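Local coordinates for protein Bd3460 (Bdellovibrio bacteriovorus, PDB 5CEC) that probably protects the predator from its own endopeptidase Bd3459 during prey invasion, binding that enzyme through an ankyrin-repeat array, at residues Glu165-Pro177 against Gln198-Thr212. Residues are numbered along the deposited sequence; the frame is centred on the assembly and turned at random.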
ATOM      1  N   GLU B 165     -29.661  10.467  -7.006  1.00 15.57           N
ATOM      2  CA  GLU B 165     -29.409   9.100  -6.563  1.00 15.93           C
ATOM      3  C   GLU B 165     -28.917   9.078  -5.133  1.00 15.73           C
ATOM      4  O   GLU B 165     -28.143   9.940  -4.711  1.00 16.02           O
ATOM      5  CB  GLU B 165     -28.365   8.446  -7.490  1.00 15.55           C
ATOM      6  CG  GLU B 165     -28.926   8.235  -8.881  1.00 17.45           C
ATOM      7  CD  GLU B 165     -28.069   7.377  -9.794  1.00 16.31           C
ATOM      8  OE1 GLU B 165     -26.915   7.041  -9.426  1.00 16.72           O
ATOM      9  OE2 GLU B 165     -28.548   7.059 -10.899  1.00 18.57           O
ATOM     10  N   THR B 166     -29.372   8.071  -4.392  1.00 16.17           N
ATOM     11  CA  THR B 166     -28.895   7.742  -3.061  1.00 15.16           C
ATOM     12  C   THR B 166     -27.953   6.548  -3.125  1.00 14.95           C
ATOM     13  O   THR B 166     -27.693   5.962  -4.190  1.00 15.85           O
ATOM     14  CB  THR B 166     -30.094   7.408  -2.177  1.00 16.11           C
ATOM     15  OG1 THR B 166     -30.757   6.289  -2.763  1.00 16.80           O
ATOM     16  CG2 THR B 166     -31.046   8.586  -2.091  1.00 18.00           C
ATOM     17  N   ALA B 167     -27.417   6.186  -1.971  1.00 14.25           N
ATOM     18  CA  ALA B 167     -26.521   5.018  -1.857  1.00 14.54           C
ATOM     19  C   ALA B 167     -27.119   3.749  -2.406  1.00 14.36           C
ATOM     20  O   ALA B 167     -26.403   2.921  -2.962  1.00 14.87           O
ATOM     21  CB  ALA B 167     -26.106   4.814  -0.416  1.00 15.45           C
ATOM     22  N   LEU B 168     -28.438   3.596  -2.259  1.00 13.60           N
ATOM     23  CA  LEU B 168     -29.108   2.416  -2.812  1.00 14.76           C
ATOM     24  C   LEU B 168     -28.832   2.244  -4.299  1.00 14.15           C
ATOM     25  O   LEU B 168     -28.701   1.120  -4.770  1.00 14.52           O
ATOM     26  CB  LEU B 168     -30.611   2.478  -2.529  1.00 15.36           C
ATOM     27  CG  LEU B 168     -31.361   1.167  -2.789  1.00 17.58           C
ATOM     28  CD1 LEU B 168     -31.004   0.110  -1.751  1.00 19.51           C
ATOM     29  CD2 LEU B 168     -32.853   1.397  -2.724  1.00 18.40           C
ATOM     30  N   PHE B 169     -28.775   3.349  -5.028  1.00 14.42           N
ATOM     31  CA  PHE B 169     -28.501   3.307  -6.472  1.00 14.12           C
ATOM     32  C   PHE B 169     -27.064   2.872  -6.749  1.00 14.26           C
ATOM     33  O   PHE B 169     -26.800   2.086  -7.672  1.00 15.43           O
ATOM     34  CB  PHE B 169     -28.724   4.699  -7.089  1.00 15.18           C
ATOM     35  CG  PHE B 169     -30.159   5.081  -7.230  1.00 15.36           C
ATOM     36  CD1 PHE B 169     -30.951   5.413  -6.135  1.00 16.27           C
ATOM     37  CD2 PHE B 169     -30.733   5.128  -8.478  1.00 16.14           C
ATOM     38  CE1 PHE B 169     -32.260   5.772  -6.314  1.00 15.69           C
ATOM     39  CE2 PHE B 169     -32.043   5.483  -8.662  1.00 16.69           C
ATOM     40  CZ  PHE B 169     -32.815   5.824  -7.579  1.00 16.75           C
ATOM     41  N   ALA B 170     -26.109   3.409  -5.986  1.00 14.01           N
ATOM     42  CA  ALA B 170     -24.712   3.041  -6.198  1.00 14.68           C
ATOM     43  C   ALA B 170     -24.462   1.566  -5.948  1.00 14.82           C
ATOM     44  O   ALA B 170     -23.784   0.900  -6.714  1.00 14.90           O
ATOM     45  CB  ALA B 170     -23.817   3.884  -5.304  1.00 15.80           C
ATOM     46  N   VAL B 171     -25.016   1.062  -4.849  1.00 14.80           N
ATOM     47  CA  VAL B 171     -24.900  -0.342  -4.510  1.00 15.58           C
ATOM     48  C   VAL B 171     -25.716  -1.206  -5.448  1.00 15.43           C
ATOM     49  O   VAL B 171     -25.314  -2.337  -5.768  1.00 15.59           O
ATOM     50  CB  VAL B 171     -25.248  -0.575  -3.033  1.00 18.64           C
ATOM     51  CG1 VAL B 171     -25.434  -2.025  -2.692  1.00 25.03           C
ATOM     52  CG2 VAL B 171     -24.239   0.144  -2.147  1.00 17.79           C
ATOM     53  N   ALA B 172     -26.843  -0.706  -5.919  1.00 14.65           N
ATOM     54  CA  ALA B 172     -27.607  -1.438  -6.942  1.00 16.05           C
ATOM     55  C   ALA B 172     -26.726  -1.704  -8.152  1.00 14.74           C
ATOM     56  O   ALA B 172     -26.773  -2.795  -8.724  1.00 15.98           O
ATOM     57  CB  ALA B 172     -28.850  -0.654  -7.340  1.00 16.20           C
ATOM     58  N   ARG B 173     -25.953  -0.697  -8.594  1.00 15.09           N
ATOM     59  CA  ARG B 173     -25.064  -0.940  -9.750  1.00 15.79           C
ATOM     60  C   ARG B 173     -23.885  -1.846  -9.414  1.00 16.50           C
ATOM     61  O   ARG B 173     -23.606  -2.808 -10.148  1.00 17.15           O
ATOM     62  CB  ARG B 173     -24.501   0.365 -10.259  1.00 16.86           C
ATOM     63  CG  ARG B 173     -25.500   1.274 -10.898  1.00 17.02           C
ATOM     64  CD  ARG B 173     -24.806   2.336 -11.728  1.00 17.97           C
ATOM     65  NE  ARG B 173     -25.748   3.281 -12.310  1.00 17.41           N
ATOM     66  CZ  ARG B 173     -26.243   4.354 -11.705  1.00 17.56           C
ATOM     67  NH1 ARG B 173     -25.918   4.652 -10.449  1.00 19.53           N
ATOM     68  NH2 ARG B 173     -27.099   5.098 -12.371  1.00 18.49           N
ATOM     69  N   TYR B 174     -23.188  -1.538  -8.316  1.00 16.23           N
ATOM     70  CA  TYR B 174     -21.849  -2.067  -8.142  1.00 15.97           C
ATOM     71  C   TYR B 174     -21.611  -2.833  -6.842  1.00 15.27           C
ATOM     72  O   TYR B 174     -20.468  -3.226  -6.547  1.00 17.36           O
ATOM     73  CB  TYR B 174     -20.852  -0.928  -8.261  1.00 15.43           C
ATOM     74  CG  TYR B 174     -20.984  -0.133  -9.546  1.00 16.29           C
ATOM     75  CD1 TYR B 174     -20.890  -0.782 -10.786  1.00 16.54           C
ATOM     76  CD2 TYR B 174     -21.231   1.224  -9.545  1.00 17.35           C
ATOM     77  CE1 TYR B 174     -21.012  -0.092 -11.970  1.00 17.85           C
ATOM     78  CE2 TYR B 174     -21.319   1.936 -10.740  1.00 18.29           C
ATOM     79  CZ  TYR B 174     -21.241   1.262 -11.946  1.00 17.61           C
ATOM     80  OH  TYR B 174     -21.358   1.933 -13.115  1.00 21.72           O
ATOM     81  N   GLY B 175     -22.673  -3.066  -6.072  1.00 16.33           N
ATOM     82  CA  GLY B 175     -22.578  -3.735  -4.794  1.00 16.90           C
ATOM     83  C   GLY B 175     -23.276  -5.065  -4.767  1.00 17.44           C
ATOM     84  O   GLY B 175     -23.557  -5.677  -5.810  1.00 17.31           O
ATOM     85  N   THR B 176     -23.502  -5.528  -3.550  1.00 17.90           N
ATOM     86  CA  THR B 176     -24.005  -6.860  -3.299  1.00 19.03           C
ATOM     87  C   THR B 176     -25.370  -6.845  -2.638  1.00 18.68           C
ATOM     88  O   THR B 176     -25.801  -5.818  -2.113  1.00 18.15           O
ATOM     89  CB  THR B 176     -23.093  -7.589  -2.324  1.00 20.37           C
ATOM     90  OG1 THR B 176     -23.114  -6.911  -1.066  1.00 21.06           O
ATOM     91  CG2 THR B 176     -21.647  -7.698  -2.837  1.00 21.07           C
ATOM     92  N   PRO B 177     -26.045  -8.020  -2.608  1.00 18.93           N
ATOM     93  CA  PRO B 177     -27.288  -8.106  -1.865  1.00 19.40           C
ATOM     94  C   PRO B 177     -27.122  -7.759  -0.383  1.00 18.84           C
ATOM     95  O   PRO B 177     -27.995  -7.105   0.198  1.00 18.58           O
ATOM     96  CB  PRO B 177     -27.701  -9.551  -2.084  1.00 20.03           C
ATOM     97  CG  PRO B 177     -27.244  -9.825  -3.476  1.00 20.99           C
ATOM     98  CD  PRO B 177     -25.879  -9.188  -3.499  1.00 19.90           C
ATOM     99  N   GLN B 198     -35.402   6.856 -13.112  1.00 20.59           N
ATOM    100  CA  GLN B 198     -35.051   5.475 -12.822  1.00 20.75           C
ATOM    101  C   GLN B 198     -35.091   5.173 -11.321  1.00 19.38           C
ATOM    102  O   GLN B 198     -34.689   5.985 -10.495  1.00 19.23           O
ATOM    103  CB  GLN B 198     -33.623   5.166 -13.294  1.00 19.69           C
ATOM    104  CG  GLN B 198     -33.333   5.378 -14.770  1.00 20.76           C
ATOM    105  CD  GLN B 198     -31.846   5.162 -15.044  1.00 22.71           C
ATOM    106  OE1 GLN B 198     -31.003   5.892 -14.532  1.00 22.31           O
ATOM    107  NE2 GLN B 198     -31.523   4.140 -15.832  1.00 26.09           N
ATOM    108  N   THR B 199     -35.556   3.981 -10.979  1.00 18.43           N
ATOM    109  CA  THR B 199     -35.419   3.447  -9.628  1.00 19.25           C
ATOM    110  C   THR B 199     -34.070   2.763  -9.455  1.00 17.48           C
ATOM    111  O   THR B 199     -33.338   2.551 -10.424  1.00 18.26           O
ATOM    112  CB  THR B 199     -36.505   2.412  -9.355  1.00 21.42           C
ATOM    113  OG1 THR B 199     -36.364   1.344 -10.295  1.00 21.71           O
ATOM    114  CG2 THR B 199     -37.918   3.024  -9.465  1.00 23.36           C
ATOM    115  N   ALA B 200     -33.752   2.356  -8.234  1.00 16.38           N
ATOM    116  CA  ALA B 200     -32.554   1.570  -7.977  1.00 17.11           C
ATOM    117  C   ALA B 200     -32.591   0.241  -8.733  1.00 15.83           C
ATOM    118  O   ALA B 200     -31.588  -0.193  -9.267  1.00 16.17           O
ATOM    119  CB  ALA B 200     -32.357   1.348  -6.488  1.00 17.30           C
ATOM    120  N   LEU B 201     -33.743  -0.413  -8.770  1.00 17.24           N
ATOM    121  CA  LEU B 201     -33.887  -1.637  -9.548  1.00 18.77           C
ATOM    122  C   LEU B 201     -33.564  -1.372 -11.030  1.00 18.64           C
ATOM    123  O   LEU B 201     -32.850  -2.157 -11.657  1.00 19.50           O
ATOM    124  CB  LEU B 201     -35.319  -2.177  -9.407  1.00 19.52           C
ATOM    125  CG  LEU B 201     -35.664  -3.397 -10.272  1.00 20.98           C
ATOM    126  CD1 LEU B 201     -34.666  -4.525 -10.053  1.00 21.05           C
ATOM    127  CD2 LEU B 201     -37.070  -3.861  -9.959  1.00 23.53           C
ATOM    128  N   ASP B 202     -34.080  -0.266 -11.579  1.00 18.51           N
ATOM    129  CA  ASP B 202     -33.816   0.083 -12.972  1.00 19.58           C
ATOM    130  C   ASP B 202     -32.288   0.153 -13.199  1.00 19.48           C
ATOM    131  O   ASP B 202     -31.778  -0.342 -14.211  1.00 20.81           O
ATOM    132  CB  ASP B 202     -34.426   1.432 -13.353  1.00 21.47           C
ATOM    133  CG  ASP B 202     -35.924   1.393 -13.506  1.00 22.48           C
ATOM    134  OD1 ASP B 202     -36.509   0.323 -13.792  1.00 26.64           O
ATOM    135  OD2 ASP B 202     -36.511   2.479 -13.386  1.00 25.24           O
ATOM    136  N   VAL B 203     -31.557   0.794 -12.298  1.00 18.15           N
ATOM    137  CA  VAL B 203     -30.122   0.971 -12.543  1.00 18.49           C
ATOM    138  C   VAL B 203     -29.344  -0.317 -12.324  1.00 17.62           C
ATOM    139  O   VAL B 203     -28.313  -0.534 -12.947  1.00 18.89           O
ATOM    140  CB  VAL B 203     -29.498   2.189 -11.806  1.00 17.55           C
ATOM    141  CG1 VAL B 203     -30.293   3.446 -12.098  1.00 18.79           C
ATOM    142  CG2 VAL B 203     -29.335   1.965 -10.320  1.00 17.72           C
ATOM    143  N   ALA B 204     -29.813  -1.181 -11.411  1.00 17.01           N
ATOM    144  CA  ALA B 204     -29.222  -2.510 -11.297  1.00 17.35           C
ATOM    145  C   ALA B 204     -29.305  -3.295 -12.605  1.00 17.81           C
ATOM    146  O   ALA B 204     -28.336  -3.888 -13.031  1.00 19.36           O
ATOM    147  CB  ALA B 204     -29.873  -3.299 -10.192  1.00 16.74           C
ATOM    148  N   LYS B 205     -30.487  -3.304 -13.188  1.00 18.10           N
ATOM    149  CA  LYS B 205     -30.687  -3.991 -14.450  1.00 20.26           C
ATOM    150  C   LYS B 205     -29.797  -3.411 -15.539  1.00 20.92           C
ATOM    151  O   LYS B 205     -29.144  -4.134 -16.263  1.00 23.16           O
ATOM    152  CB  LYS B 205     -32.131  -3.869 -14.900  1.00 21.93           C
ATOM    153  CG  LYS B 205     -33.163  -4.547 -14.043  1.00 23.79           C
ATOM    154  CD  LYS B 205     -34.518  -4.304 -14.689  1.00 28.54           C
ATOM    155  CE  LYS B 205     -35.655  -4.846 -13.889  1.00 30.34           C
ATOM    156  NZ  LYS B 205     -36.918  -4.341 -14.511  1.00 28.97           N
ATOM    157  N   GLU B 206     -29.740  -2.098 -15.608  1.00 21.00           N
ATOM    158  CA  GLU B 206     -28.931  -1.418 -16.606  1.00 22.01           C
ATOM    159  C   GLU B 206     -27.426  -1.717 -16.475  1.00 21.86           C
ATOM    160  O   GLU B 206     -26.735  -1.847 -17.489  1.00 24.48           O
ATOM    161  CB  GLU B 206     -29.211   0.083 -16.527  1.00 22.61           C
ATOM    162  CG  GLU B 206     -28.440   0.935 -17.516  1.00 24.80           C
ATOM    163  CD  GLU B 206     -28.714   2.418 -17.358  1.00 28.56           C
ATOM    164  OE1 GLU B 206     -28.634   2.913 -16.237  1.00 28.48           O
ATOM    165  OE2 GLU B 206     -29.002   3.121 -18.344  1.00 35.63           O
ATOM    166  N   ALA B 207     -26.935  -1.872 -15.250  1.00 21.56           N
ATOM    167  CA  ALA B 207     -25.532  -2.198 -14.974  1.00 20.34           C
ATOM    168  C   ALA B 207     -25.248  -3.716 -15.012  1.00 20.37           C
ATOM    169  O   ALA B 207     -24.119  -4.143 -14.706  1.00 22.14           O
ATOM    170  CB  ALA B 207     -25.149  -1.645 -13.613  1.00 20.12           C
ATOM    171  N   SER B 208     -26.264  -4.520 -15.352  1.00 19.56           N
ATOM    172  CA  SER B 208     -26.130  -5.983 -15.479  1.00 20.59           C
ATOM    173  C   SER B 208     -25.720  -6.631 -14.155  1.00 18.40           C
ATOM    174  O   SER B 208     -25.016  -7.629 -14.137  1.00 20.05           O
ATOM    175  CB  SER B 208     -25.176  -6.361 -16.624  1.00 23.10           C
ATOM    176  OG  SER B 208     -25.646  -5.822 -17.861  1.00 27.20           O
ATOM    177  N   ASN B 209     -26.181  -6.055 -13.043  1.00 17.46           N
ATOM    178  CA  ASN B 209     -25.971  -6.644 -11.731  1.00 16.96           C
ATOM    179  C   ASN B 209     -27.094  -7.558 -11.421  1.00 17.04           C
ATOM    180  O   ASN B 209     -28.114  -7.135 -10.899  1.00 16.73           O
ATOM    181  CB  ASN B 209     -25.817  -5.562 -10.661  1.00 16.04           C
ATOM    182  CG  ASN B 209     -25.228  -6.100  -9.378  1.00 16.91           C
ATOM    183  OD1 ASN B 209     -25.509  -7.247  -8.968  1.00 17.22           O
ATOM    184  ND2 ASN B 209     -24.481  -5.258  -8.681  1.00 16.37           N
ATOM    185  N   GLN B 210     -26.952  -8.819 -11.836  1.00 17.53           N
ATOM    186  CA  GLN B 210     -28.032  -9.781 -11.680  1.00 19.83           C
ATOM    187  C   GLN B 210     -28.413  -9.947 -10.217  1.00 18.70           C
ATOM    188  O   GLN B 210     -29.595  -9.995  -9.888  1.00 19.78           O
ATOM    189  CB  GLN B 210     -27.611 -11.160 -12.244  1.00 22.74           C
ATOM    190  CG  GLN B 210     -27.658 -11.297 -13.750  1.00 28.48           C
ATOM    191  CD  GLN B 210     -29.063 -11.416 -14.339  1.00 30.63           C
ATOM    192  OE1 GLN B 210     -29.267 -11.027 -15.480  1.00 38.63           O
ATOM    193  NE2 GLN B 210     -30.016 -12.003 -13.592  1.00 35.49           N
ATOM    194  N   ASP B 211     -27.424 -10.020  -9.327  1.00 18.44           N
ATOM    195  CA  ASP B 211     -27.741 -10.327  -7.935  1.00 19.19           C
ATOM    196  C   ASP B 211     -28.485  -9.191  -7.224  1.00 18.67           C
ATOM    197  O   ASP B 211     -29.412  -9.462  -6.479  1.00 20.30           O
ATOM    198  CB  ASP B 211     -26.482 -10.690  -7.151  1.00 20.94           C
ATOM    199  CG  ASP B 211     -25.837 -11.964  -7.622  1.00 26.14           C
ATOM    200  OD1 ASP B 211     -26.554 -12.863  -8.079  1.00 28.93           O
ATOM    201  OD2 ASP B 211     -24.593 -12.060  -7.541  1.00 33.42           O
ATOM    202  N   THR B 212     -28.077  -7.935  -7.427  1.00 16.95           N
ATOM    203  CA  THR B 212     -28.812  -6.847  -6.814  1.00 16.71           C
ATOM    204  C   THR B 212     -30.169  -6.611  -7.489  1.00 17.43           C
ATOM    205  O   THR B 212     -31.130  -6.246  -6.803  1.00 17.77           O
ATOM    206  CB  THR B 212     -28.047  -5.518  -6.810  1.00 16.63           C
ATOM    207  OG1 THR B 212     -27.739  -5.181  -8.154  1.00 16.53           O
ATOM    208  CG2 THR B 212     -26.783  -5.584  -5.930  1.00 17.18           C
TER
HETATM  209  O   HOH W   1     -26.969   1.589 -14.362  1.00 22.81           O
HETATM  210  O   HOH W   2     -28.390   5.522 -14.996  1.00 29.07           O
HETATM  211  O   HOH W   3     -23.901  -8.071  -6.890  1.00 28.79           O
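Ala172 packs its CB against Ala200 CB (4.1 Å) and Ala204 CB, small side chains that let helices 167-174 and 200-206 run nearly parallel, their axes 7.7 Å apart at closest approach and inclined by 25°. Ala200 CB also lies over the face of the Phe169 ring, 4.3 Å from its centroid, while Gln198 O meets the ring edge in plane at Phe169 CE2. Where helix 167-174 ends, Asn209 fastens the turn: its ND2 gives nearly straight bonds to Arg173 O and Gly175 O (both 3.0 Å), each acceptor close to the amide plane. Together with the cap from its OD1 to Thr212 N, they hold the amide; one water bridges OD1 and Gly175 O. Thr212 OG1, placed between its own backbone N and carbonyl carbon (chi1 58°), donates to Ala172 O at 2.6 Å on a lone pair. Arg173 O also accepts from Asn411, and Ala207 O from Gln408, both of the Bd3459 chain. The flank of partly exposed Arg173 and exposed Glu206 is looser. Extended Arg173 lays one guanidinium face over Val203 CB and grips Glu165 end-on, NH1 to OE1 and NH2 to OE2; one water joins NE to Glu206 OE1, another NH2. Such side-by-side stacking of helices, each entered through a threonine N-cap, is characteristic of the ankyrin-repeat fold.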